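Local structure of NmrA family protein (3QVO) at residues E159-A171 and I207-I221. The protein is of unknown function but, as an NmrA-family protein with a Rossmann fold, probably binds NAD(P). Sequence-based numbering, arbitrary orientation.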
ATOM      1  N   GLU A 159       5.089   3.046 -12.605  1.00 57.15           N
ATOM      2  CA  GLU A 159       6.296   3.808 -12.965  1.00 58.62           C
ATOM      3  C   GLU A 159       6.159   4.681 -14.186  1.00 59.90           C
ATOM      4  O   GLU A 159       6.904   5.641 -14.318  1.00 60.40           O
ATOM      5  CB  GLU A 159       7.527   2.903 -13.111  1.00 60.22           C
ATOM      6  CG  GLU A 159       7.923   2.256 -11.797  1.00 58.58           C
ATOM      7  CD  GLU A 159       9.148   1.346 -11.913  1.00 64.37           C
ATOM      8  OE1 GLU A 159       9.318   0.654 -12.952  1.00 68.07           O
ATOM      9  OE2 GLU A 159       9.942   1.297 -10.943  1.00 65.26           O
ATOM     10  N   ALA A 160       5.192   4.373 -15.055  1.00 60.42           N
ATOM     11  CA  ALA A 160       4.982   5.116 -16.279  1.00 61.70           C
ATOM     12  C   ALA A 160       3.805   6.057 -16.155  1.00 60.59           C
ATOM     13  O   ALA A 160       3.422   6.655 -17.125  1.00 62.83           O
ATOM     14  CB  ALA A 160       4.757   4.163 -17.465  1.00 62.74           C
ATOM     15  N   SER A 161       3.262   6.224 -14.965  1.00 58.70           N
ATOM     16  CA  SER A 161       2.012   6.946 -14.793  1.00 57.48           C
ATOM     17  C   SER A 161       2.117   8.459 -14.701  1.00 58.16           C
ATOM     18  O   SER A 161       1.115   9.136 -14.862  1.00 57.76           O
ATOM     19  CB  SER A 161       1.315   6.466 -13.536  1.00 56.00           C
ATOM     20  OG  SER A 161       2.098   6.749 -12.406  1.00 54.91           O
ATOM     21  N   GLY A 162       3.304   8.971 -14.402  1.00 59.18           N
ATOM     22  CA  GLY A 162       3.506  10.368 -14.094  1.00 60.81           C
ATOM     23  C   GLY A 162       2.918  10.803 -12.750  1.00 60.32           C
ATOM     24  O   GLY A 162       2.715  12.001 -12.514  1.00 62.38           O
ATOM     25  N   LEU A 163       2.611   9.848 -11.883  1.00 58.01           N
ATOM     26  CA  LEU A 163       2.054  10.141 -10.579  1.00 57.33           C
ATOM     27  C   LEU A 163       3.214  10.265  -9.609  1.00 57.57           C
ATOM     28  O   LEU A 163       4.309   9.839  -9.896  1.00 58.19           O
ATOM     29  CB  LEU A 163       1.062   9.050 -10.108  1.00 55.09           C
ATOM     30  CG  LEU A 163      -0.253   8.876 -10.885  1.00 55.77           C
ATOM     31  CD1 LEU A 163      -0.979   7.579 -10.538  1.00 54.46           C
ATOM     32  CD2 LEU A 163      -1.215  10.044 -10.651  1.00 57.58           C
ATOM     33  N   GLU A 164       2.941  10.828  -8.442  1.00 58.07           N
ATOM     34  CA  GLU A 164       3.932  10.920  -7.381  1.00 59.48           C
ATOM     35  C   GLU A 164       3.832   9.618  -6.581  1.00 57.33           C
ATOM     36  O   GLU A 164       3.068   9.536  -5.619  1.00 57.63           O
ATOM     37  CB  GLU A 164       3.686  12.172  -6.518  1.00 61.31           C
ATOM     38  CG  GLU A 164       4.143  13.494  -7.186  1.00 66.26           C
ATOM     39  CD  GLU A 164       3.741  14.772  -6.423  1.00 73.84           C
ATOM     40  OE1 GLU A 164       2.811  14.733  -5.578  1.00 74.90           O
ATOM     41  OE2 GLU A 164       4.362  15.841  -6.687  1.00 81.21           O
ATOM     42  N   TYR A 165       4.569   8.601  -7.008  1.00 55.45           N
ATOM     43  CA  TYR A 165       4.386   7.256  -6.486  1.00 54.31           C
ATOM     44  C   TYR A 165       5.483   6.828  -5.547  1.00 54.48           C
ATOM     45  O   TYR A 165       6.571   7.328  -5.584  1.00 56.68           O
ATOM     46  CB  TYR A 165       4.266   6.228  -7.636  1.00 53.88           C
ATOM     47  CG  TYR A 165       5.547   6.016  -8.418  1.00 52.83           C
ATOM     48  CD1 TYR A 165       6.505   5.136  -7.969  1.00 54.47           C
ATOM     49  CD2 TYR A 165       5.787   6.697  -9.597  1.00 52.62           C
ATOM     50  CE1 TYR A 165       7.675   4.962  -8.647  1.00 54.93           C
ATOM     51  CE2 TYR A 165       6.948   6.533 -10.301  1.00 54.26           C
ATOM     52  CZ  TYR A 165       7.906   5.652  -9.813  1.00 56.16           C
ATOM     53  OH  TYR A 165       9.085   5.418 -10.478  1.00 57.87           O
ATOM     54  N   THR A 166       5.152   5.908  -4.669  1.00 54.02           N
ATOM     55  CA  THR A 166       6.131   5.112  -3.982  1.00 54.90           C
ATOM     56  C   THR A 166       5.613   3.675  -4.065  1.00 54.96           C
ATOM     57  O   THR A 166       4.487   3.396  -3.650  1.00 54.42           O
ATOM     58  CB  THR A 166       6.251   5.503  -2.536  1.00 55.74           C
ATOM     59  OG1 THR A 166       6.489   6.926  -2.405  1.00 56.31           O
ATOM     60  CG2 THR A 166       7.349   4.669  -1.854  1.00 53.79           C
ATOM     61  N   ILE A 167       6.412   2.777  -4.633  1.00 55.43           N
ATOM     62  CA  ILE A 167       6.069   1.356  -4.689  1.00 54.72           C
ATOM     63  C   ILE A 167       6.848   0.724  -3.562  1.00 55.39           C
ATOM     64  O   ILE A 167       8.029   1.005  -3.385  1.00 56.75           O
ATOM     65  CB  ILE A 167       6.459   0.694  -6.066  1.00 54.93           C
ATOM     66  CG1 ILE A 167       5.562   1.239  -7.173  1.00 53.52           C
ATOM     67  CG2 ILE A 167       6.335  -0.800  -6.004  1.00 54.66           C
ATOM     68  CD1 ILE A 167       6.137   1.172  -8.602  1.00 51.85           C
ATOM     69  N   LEU A 168       6.177  -0.119  -2.796  1.00 54.63           N
ATOM     70  CA  LEU A 168       6.755  -0.722  -1.635  1.00 55.65           C
ATOM     71  C   LEU A 168       6.696  -2.198  -1.852  1.00 55.85           C
ATOM     72  O   LEU A 168       5.615  -2.741  -2.149  1.00 55.89           O
ATOM     73  CB  LEU A 168       5.988  -0.371  -0.354  1.00 55.32           C
ATOM     74  CG  LEU A 168       5.935   1.072   0.125  1.00 56.76           C
ATOM     75  CD1 LEU A 168       5.237   1.142   1.498  1.00 54.78           C
ATOM     76  CD2 LEU A 168       7.344   1.648   0.198  1.00 58.81           C
ATOM     77  N   ARG A 169       7.855  -2.828  -1.665  1.00 56.82           N
ATOM     78  CA  ARG A 169       8.077  -4.245  -1.953  1.00 57.95           C
ATOM     79  C   ARG A 169       8.603  -4.952  -0.743  1.00 59.43           C
ATOM     80  O   ARG A 169       9.793  -4.927  -0.510  1.00 60.36           O
ATOM     81  CB  ARG A 169       9.111  -4.404  -3.081  1.00 59.06           C
ATOM     82  CG  ARG A 169       8.503  -4.253  -4.431  1.00 56.42           C
ATOM     83  CD  ARG A 169       9.506  -4.112  -5.526  1.00 57.28           C
ATOM     84  NE  ARG A 169      10.656  -3.258  -5.251  1.00 56.62           N
ATOM     85  CZ  ARG A 169      11.864  -3.675  -4.905  1.00 61.22           C
ATOM     86  NH1 ARG A 169      12.103  -4.963  -4.722  1.00 64.18           N
ATOM     87  NH2 ARG A 169      12.845  -2.796  -4.728  1.00 62.80           N
ATOM     88  N   PRO A 170       7.710  -5.554   0.050  1.00 60.22           N
ATOM     89  CA  PRO A 170       8.096  -6.222   1.279  1.00 62.47           C
ATOM     90  C   PRO A 170       8.484  -7.669   1.142  1.00 64.51           C
ATOM     91  O   PRO A 170       7.865  -8.414   0.366  1.00 65.57           O
ATOM     92  CB  PRO A 170       6.841  -6.137   2.152  1.00 62.20           C
ATOM     93  CG  PRO A 170       5.731  -5.909   1.205  1.00 59.80           C
ATOM     94  CD  PRO A 170       6.289  -5.191   0.041  1.00 58.97           C
ATOM     95  N   ALA A 171       9.472  -8.036   1.960  1.00 65.33           N
ATOM     96  CA  ALA A 171       9.926  -9.369   2.131  1.00 67.85           C
ATOM     97  C   ALA A 171       8.784 -10.144   2.743  1.00 69.30           C
ATOM     98  O   ALA A 171       7.685  -9.609   2.897  1.00 66.38           O
ATOM     99  CB  ALA A 171      11.174  -9.391   3.012  1.00 68.69           C
ATOM    100  N   ILE A 207       5.232   7.995   5.518  1.00 62.69           N
ATOM    101  CA  ILE A 207       5.116   8.623   4.201  1.00 61.79           C
ATOM    102  C   ILE A 207       3.827   9.457   4.169  1.00 61.54           C
ATOM    103  O   ILE A 207       3.793  10.572   3.683  1.00 61.40           O
ATOM    104  CB  ILE A 207       5.116   7.597   3.068  1.00 59.91           C
ATOM    105  CG1 ILE A 207       6.413   6.792   3.028  1.00 60.72           C
ATOM    106  CG2 ILE A 207       4.907   8.280   1.690  1.00 59.53           C
ATOM    107  CD1 ILE A 207       6.449   5.704   1.894  1.00 54.59           C
ATOM    108  N   ILE A 208       2.760   8.908   4.718  1.00 61.57           N
ATOM    109  CA  ILE A 208       1.521   9.638   4.815  1.00 61.28           C
ATOM    110  C   ILE A 208       1.745  10.914   5.628  1.00 64.06           C
ATOM    111  O   ILE A 208       1.266  12.005   5.271  1.00 63.76           O
ATOM    112  CB  ILE A 208       0.460   8.787   5.486  1.00 60.67           C
ATOM    113  CG1 ILE A 208       0.014   7.693   4.537  1.00 58.66           C
ATOM    114  CG2 ILE A 208      -0.722   9.659   5.942  1.00 59.99           C
ATOM    115  CD1 ILE A 208      -0.980   6.690   5.105  1.00 57.02           C
ATOM    116  N   ASP A 209       2.484  10.785   6.717  1.00 66.14           N
ATOM    117  CA  ASP A 209       2.802  11.961   7.523  1.00 69.43           C
ATOM    118  C   ASP A 209       3.647  12.982   6.774  1.00 69.75           C
ATOM    119  O   ASP A 209       3.409  14.165   6.919  1.00 72.05           O
ATOM    120  CB  ASP A 209       3.507  11.604   8.844  1.00 71.98           C
ATOM    121  CG  ASP A 209       3.347  12.704   9.882  1.00 80.07           C
ATOM    122  OD1 ASP A 209       2.160  13.111  10.117  1.00 86.90           O
ATOM    123  OD2 ASP A 209       4.376  13.204  10.430  1.00 87.54           O
ATOM    124  N   LYS A 210       4.651  12.529   6.027  1.00 69.17           N
ATOM    125  CA  LYS A 210       5.536  13.395   5.225  1.00 70.38           C
ATOM    126  C   LYS A 210       5.607  12.842   3.803  1.00 67.88           C
ATOM    127  O   LYS A 210       6.470  12.034   3.476  1.00 66.59           O
ATOM    128  CB  LYS A 210       6.919  13.431   5.847  1.00 73.20           C
ATOM    129  CG  LYS A 210       6.898  14.124   7.207  1.00 79.24           C
ATOM    130  CD  LYS A 210       8.246  14.166   7.926  1.00 84.46           C
ATOM    131  CE  LYS A 210       8.116  15.081   9.141  1.00 90.01           C
ATOM    132  NZ  LYS A 210       9.443  15.508   9.674  1.00 95.58           N
ATOM    133  N   PRO A 211       4.652  13.242   2.961  1.00 66.07           N
ATOM    134  CA  PRO A 211       4.495  12.608   1.663  1.00 63.99           C
ATOM    135  C   PRO A 211       5.514  13.028   0.618  1.00 65.22           C
ATOM    136  O   PRO A 211       5.590  12.424  -0.447  1.00 63.71           O
ATOM    137  CB  PRO A 211       3.060  12.981   1.266  1.00 63.04           C
ATOM    138  CG  PRO A 211       2.774  14.248   2.003  1.00 64.23           C
ATOM    139  CD  PRO A 211       3.560  14.179   3.276  1.00 66.06           C
ATOM    140  N   GLU A 212       6.317  14.031   0.915  1.00 69.23           N
ATOM    141  CA  GLU A 212       7.448  14.349   0.057  1.00 72.03           C
ATOM    142  C   GLU A 212       8.531  13.275   0.090  1.00 72.26           C
ATOM    143  O   GLU A 212       9.405  13.244  -0.775  1.00 74.63           O
ATOM    144  CB  GLU A 212       8.052  15.692   0.436  1.00 76.19           C
ATOM    145  CG  GLU A 212       8.828  15.712   1.750  1.00 80.09           C
ATOM    146  CD  GLU A 212       8.005  16.147   2.955  1.00 83.88           C
ATOM    147  OE1 GLU A 212       6.752  16.291   2.863  1.00 81.02           O
ATOM    148  OE2 GLU A 212       8.660  16.351   4.011  1.00 89.97           O
ATOM    149  N   LYS A 213       8.505  12.389   1.076  1.00 71.42           N
ATOM    150  CA  LYS A 213       9.534  11.351   1.140  1.00 71.27           C
ATOM    151  C   LYS A 213       9.221  10.217   0.174  1.00 68.62           C
ATOM    152  O   LYS A 213       8.047   9.893  -0.105  1.00 66.19           O
ATOM    153  CB  LYS A 213       9.623  10.752   2.531  1.00 72.28           C
ATOM    154  CG  LYS A 213      10.115  11.682   3.651  1.00 77.39           C
ATOM    155  CD  LYS A 213      10.166  10.876   4.972  1.00 81.03           C
ATOM    156  CE  LYS A 213      10.742  11.643   6.154  1.00 87.05           C
ATOM    157  NZ  LYS A 213      10.459  10.934   7.449  1.00 89.41           N
ATOM    158  N   HIS A 214      10.302   9.621  -0.312  1.00 68.24           N
ATOM    159  CA  HIS A 214      10.282   8.467  -1.166  1.00 65.72           C
ATOM    160  C   HIS A 214       9.465   8.594  -2.446  1.00 62.59           C
ATOM    161  O   HIS A 214       8.983   7.587  -2.960  1.00 59.17           O
ATOM    162  CB  HIS A 214       9.849   7.253  -0.344  1.00 65.05           C
ATOM    163  CG  HIS A 214      10.721   6.989   0.838  1.00 67.32           C
ATOM    164  ND1 HIS A 214      12.057   6.683   0.716  1.00 69.73           N
ATOM    165  CD2 HIS A 214      10.448   6.965   2.163  1.00 69.45           C
ATOM    166  CE1 HIS A 214      12.570   6.486   1.917  1.00 73.04           C
ATOM    167  NE2 HIS A 214      11.611   6.636   2.812  1.00 72.29           N
ATOM    168  N   ILE A 215       9.320   9.811  -2.975  1.00 62.37           N
ATOM    169  CA  ILE A 215       8.607  10.015  -4.249  1.00 61.16           C
ATOM    170  C   ILE A 215       9.462   9.515  -5.401  1.00 61.69           C
ATOM    171  O   ILE A 215      10.635   9.805  -5.448  1.00 63.67           O
ATOM    172  CB  ILE A 215       8.308  11.478  -4.523  1.00 62.51           C
ATOM    173  CG1 ILE A 215       7.192  11.962  -3.583  1.00 62.25           C
ATOM    174  CG2 ILE A 215       7.922  11.667  -6.002  1.00 62.51           C
ATOM    175  CD1 ILE A 215       6.933  13.509  -3.608  1.00 59.52           C
ATOM    176  N   GLY A 216       8.875   8.715  -6.297  1.00 60.51           N
ATOM    177  CA  GLY A 216       9.600   8.144  -7.448  1.00 61.14           C
ATOM    178  C   GLY A 216      10.402   6.890  -7.162  1.00 62.23           C
ATOM    179  O   GLY A 216      11.193   6.477  -7.989  1.00 62.92           O
ATOM    180  N   GLU A 217      10.195   6.265  -6.009  1.00 61.93           N
ATOM    181  CA  GLU A 217      11.001   5.104  -5.615  1.00 62.78           C
ATOM    182  C   GLU A 217      10.233   3.800  -5.608  1.00 61.59           C
ATOM    183  O   GLU A 217       9.014   3.776  -5.462  1.00 59.11           O
ATOM    184  CB  GLU A 217      11.609   5.320  -4.223  1.00 63.50           C
ATOM    185  CG  GLU A 217      12.596   6.477  -4.197  1.00 67.52           C
ATOM    186  CD  GLU A 217      13.137   6.804  -2.816  1.00 70.96           C
ATOM    187  OE1 GLU A 217      12.831   6.087  -1.843  1.00 73.81           O
ATOM    188  OE2 GLU A 217      13.887   7.789  -2.701  1.00 74.91           O
ATOM    189  N   ASN A 218      10.996   2.708  -5.685  1.00 63.02           N
ATOM    190  CA  ASN A 218      10.456   1.370  -5.762  1.00 62.33           C
ATOM    191  C   ASN A 218      11.328   0.514  -4.837  1.00 64.17           C
ATOM    192  O   ASN A 218      12.362  -0.025  -5.231  1.00 65.85           O
ATOM    193  CB  ASN A 218      10.509   0.919  -7.216  1.00 62.33           C
ATOM    194  CG  ASN A 218       9.806  -0.381  -7.459  1.00 61.11           C
ATOM    195  OD1 ASN A 218       9.557  -1.161  -6.540  1.00 59.40           O
ATOM    196  ND2 ASN A 218       9.487  -0.631  -8.713  1.00 58.60           N
ATOM    197  N   ILE A 219      10.879   0.406  -3.595  1.00 64.16           N
ATOM    198  CA  ILE A 219      11.724   0.122  -2.439  1.00 65.10           C
ATOM    199  C   ILE A 219      11.412  -1.244  -1.868  1.00 64.11           C
ATOM    200  O   ILE A 219      10.253  -1.546  -1.574  1.00 61.59           O
ATOM    201  CB  ILE A 219      11.357   1.102  -1.306  1.00 66.06           C
ATOM    202  CG1 ILE A 219      11.469   2.551  -1.730  1.00 67.91           C
ATOM    203  CG2 ILE A 219      12.180   0.862  -0.066  1.00 70.54           C
ATOM    204  CD1 ILE A 219      10.707   3.446  -0.778  1.00 67.76           C
ATOM    205  N   GLY A 220      12.445  -2.062  -1.672  1.00 65.48           N
ATOM    206  CA  GLY A 220      12.307  -3.283  -0.895  1.00 64.90           C
ATOM    207  C   GLY A 220      12.417  -2.971   0.587  1.00 65.39           C
ATOM    208  O   GLY A 220      13.185  -2.082   0.986  1.00 65.49           O
ATOM    209  N   ILE A 221      11.651  -3.699   1.403  1.00 64.99           N
ATOM    210  CA  ILE A 221      11.645  -3.515   2.849  1.00 65.87           C
ATOM    211  C   ILE A 221      11.933  -4.871   3.519  1.00 68.04           C
ATOM    212  O   ILE A 221      11.181  -5.829   3.357  1.00 67.17           O
ATOM    213  CB  ILE A 221      10.263  -3.000   3.365  1.00 64.56           C
ATOM    214  CG1 ILE A 221       9.673  -1.905   2.469  1.00 63.02           C
ATOM    215  CG2 ILE A 221      10.360  -2.457   4.808  1.00 63.10           C
ATOM    216  CD1 ILE A 221       8.114  -1.803   2.594  1.00 61.97           C
TER
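N218 lies between two charged side chains of segment 159-171, and its amide uses both ends. OD1 accepts from R169 NE at 2.7 Å, a bent bond whose donor stands above the carbonyl plane, while R169 NH2 gives a nearly straight bond (176°) to the backbone O of N218, 2.9 Å away. With CG anti to the backbone N (chi1 -172°), the amide also sends ND2 to E159 OE2 at 3.0 Å, striking the carboxylate from above its plane; that same oxygen is salt-bridged to R186. One partner at each end sets the amide's rotation, whereas NH2 ties the guanidinium to the strand backbone.

Beneath this polar face, strands 164-170 and 217-221 pair in parallel, as the bonds I167 N to E217 O and I219 N to I167 O (2.9 Å) show. The opposite face is mostly aliphatic around L168, I219 and I221: I219 CD1 meets T166 CG2 at 3.7 Å, and helix 197-209 covers L168 and I221. Buried T166 OG1 is satisfied by H214 O (2.6 Å) and R119.

At exposed I215 and G216 side-chain packing loosens, G216 CA resting over the Y165 ring, 4.0 Å from its centroid, though G216 N still bonds Y165 O. The chemistry implies a parallel Rossmann-type sheet continued by strand 217-221, which carries antiparallel strand 182-184 beyond it, with a charge-linked amide on one face and a largely aliphatic other face.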